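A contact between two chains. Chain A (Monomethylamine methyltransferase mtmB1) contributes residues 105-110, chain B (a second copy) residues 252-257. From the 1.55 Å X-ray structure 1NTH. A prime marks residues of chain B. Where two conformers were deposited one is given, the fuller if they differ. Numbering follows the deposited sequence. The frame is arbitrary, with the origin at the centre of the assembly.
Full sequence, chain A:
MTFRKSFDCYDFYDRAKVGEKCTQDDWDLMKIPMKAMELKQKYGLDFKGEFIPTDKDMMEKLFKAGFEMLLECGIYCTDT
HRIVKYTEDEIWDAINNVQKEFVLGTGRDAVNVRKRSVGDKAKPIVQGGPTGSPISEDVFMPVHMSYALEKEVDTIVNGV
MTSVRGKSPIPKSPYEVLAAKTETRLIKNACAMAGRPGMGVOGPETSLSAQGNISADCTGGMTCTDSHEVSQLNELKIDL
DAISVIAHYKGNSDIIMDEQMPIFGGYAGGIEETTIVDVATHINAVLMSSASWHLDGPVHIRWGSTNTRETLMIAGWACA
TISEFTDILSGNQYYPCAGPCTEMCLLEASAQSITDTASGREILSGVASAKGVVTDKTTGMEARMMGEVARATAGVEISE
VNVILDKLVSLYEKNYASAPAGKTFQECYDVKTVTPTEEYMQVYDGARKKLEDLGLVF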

# COMPACT_ATOMS: atom_id res chain seq x y z
N GLY A 105 0.86 -6.18 15.95
CA GLY A 105 0.42 -4.80 15.82
C GLY A 105 1.25 -4.05 14.79
O GLY A 105 2.14 -4.62 14.16
N THR A 106 0.96 -2.76 14.64
CA THR A 106 1.66 -1.94 13.66
C THR A 106 1.87 -0.52 14.18
O THR A 106 1.30 -0.13 15.21
CB THR A 106 0.86 -1.85 12.34
OG1 THR A 106 -0.43 -1.28 12.61
CG2 THR A 106 0.67 -3.23 11.73
N GLY A 107 2.68 0.25 13.47
CA GLY A 107 2.94 1.62 13.87
C GLY A 107 3.53 1.76 15.25
O GLY A 107 4.27 0.90 15.72
N ARG A 108 3.20 2.86 15.92
CA ARG A 108 3.70 3.12 17.27
C ARG A 108 3.24 2.06 18.27
O ARG A 108 3.92 1.80 19.27
CB ARG A 108 3.23 4.50 17.73
CG ARG A 108 3.68 4.92 19.13
CD ARG A 108 2.71 4.50 20.23
NE ARG A 108 3.27 4.73 21.57
CZ ARG A 108 3.31 5.91 22.18
NH1 ARG A 108 2.81 7.00 21.60
NH2 ARG A 108 3.89 6.01 23.37
N ASP A 109 2.10 1.45 17.99
CA ASP A 109 1.49 0.47 18.88
C ASP A 109 1.99 -0.97 18.76
O ASP A 109 1.55 -1.85 19.50
CB ASP A 109 -0.02 0.53 18.68
CG ASP A 109 -0.55 1.96 18.68
OD1 ASP A 109 -1.23 2.36 17.72
OD2 ASP A 109 -0.26 2.70 19.66
N ALA A 110 2.91 -1.22 17.84
CA ALA A 110 3.44 -2.56 17.65
C ALA A 110 4.29 -2.98 18.85
O ALA A 110 4.86 -2.14 19.55
CB ALA A 110 4.29 -2.61 16.38
N ASN B 252 -3.03 8.72 14.83
CA ASN B 252 -2.38 8.28 13.59
C ASN B 252 -1.31 7.21 13.86
O ASN B 252 -0.61 6.78 12.94
CB ASN B 252 -1.71 9.48 12.89
CG ASN B 252 -2.70 10.30 12.05
OD1 ASN B 252 -3.91 10.10 12.11
ND2 ASN B 252 -2.16 11.24 11.27
N SER B 253 -1.19 6.78 15.11
CA SER B 253 -0.19 5.78 15.49
C SER B 253 1.23 6.28 15.19
O SER B 253 2.10 5.51 14.79
CB SER B 253 -0.45 4.45 14.76
OG SER B 253 0.16 3.36 15.43
N ASP B 254 1.45 7.58 15.38
CA ASP B 254 2.75 8.19 15.14
C ASP B 254 3.70 8.04 16.32
O ASP B 254 3.28 8.06 17.48
CB ASP B 254 2.62 9.70 14.88
CG ASP B 254 1.98 10.03 13.56
OD1 ASP B 254 2.18 9.29 12.58
OD2 ASP B 254 1.29 11.08 13.48
N ILE B 255 5.00 7.90 16.03
CA ILE B 255 6.00 7.85 17.09
C ILE B 255 6.01 9.28 17.62
O ILE B 255 6.17 10.23 16.85
CB ILE B 255 7.39 7.49 16.54
CG1 ILE B 255 7.43 6.02 16.11
CG2 ILE B 255 8.46 7.77 17.59
CD1 ILE B 255 7.16 5.04 17.22
N ILE B 256 5.84 9.44 18.93
CA ILE B 256 5.79 10.77 19.53
C ILE B 256 7.04 11.15 20.31
O ILE B 256 7.50 10.41 21.18
CB ILE B 256 4.57 10.88 20.49
CG1 ILE B 256 3.27 10.73 19.70
CG2 ILE B 256 4.60 12.22 21.23
CD1 ILE B 256 2.02 10.71 20.56
N MET B 257 7.58 12.32 19.98
CA MET B 257 8.74 12.84 20.68
C MET B 257 8.31 14.09 21.45
O MET B 257 8.01 15.12 20.84
CB MET B 257 9.87 13.22 19.72
CG MET B 257 11.10 13.77 20.45
SD MET B 257 12.15 14.84 19.45
CE MET B 257 11.21 16.38 19.55
O HOH W 1 1.24 7.47 19.23

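Small contacts between protein chains often rest on one residue that offers both its backbone and its side chain to the partner, and the meeting of these two copies of the methyltransferase is a compact example. Only 262 Å² is buried, both sides summed, and Arg108 and Ser253′, whose CA atoms lie 5.0 Å apart, account for most of it.

The hydrogen bonds converge on Ser253′. The backbone N of Arg108 donates to the carbonyl O of Ser253′ over 3.1 Å with a favourable angle, and it makes a second, weak bond to Ser253′ OG, also at 3.1 Å. The serine hydroxyl in turn donates to OD1 of Asp109 at 2.9 Å. One small side chain thus accepts from the backbone of one residue and donates to the carboxylate of the next, a double role for which a hydroxyl is well suited. The chi1 of Ser253′ is t, and Asp109, whose CA-to-CB bond runs sideways, adopts chi1 m and brings its carboxylate to the serine. Ser253′ itself sits just past the end of a helix, in a Schellman motif with positive phi, and from this turn its carbonyl meets the partner chain.

Close approach also depends on what is absent. CA of Gly107 lies 3.6 Å from Ser253′ OG, and a CB built at this position would fall 2.4 Å from that same OG, a clash. The positive phi of Gly107 favours glycine independently, so local conformation and intermolecular packing agree. Within its own chain, the loop is braced by a bond from Ala110 N to Gly107 O (3.3 Å) and a weak one from Asp109 N to Thr106 O (3.3 Å).

The packing contacts belong to the long side chain of Arg108, which leaves CA toward the other stretch; the residue as a whole has more of its surface covered by the partner stretch (96 Å²) than any other here. Its CG packs 4.0 Å from CD1 of Ile255′; although the isoleucine's CA-to-CB bond points away, the end of its side chain comes nearer. Farther out, Arg108 NH1 lies 3.9 Å from Ile256′ CD1, which sits at the edge of the guanidinium, near its plane. Arginine suits such a path because its methylene groups can pack against hydrocarbon, and its charged end, though it touches Ile256′ at the edge, still reaches polar partners.

One of those partners is a water, which accepts from Arg108 NH1 at 2.9 Å and donates to Asp254′ O at 2.8 Å. It links the guanidinium to the partner's backbone, complementing the direct bonds around Ser253′.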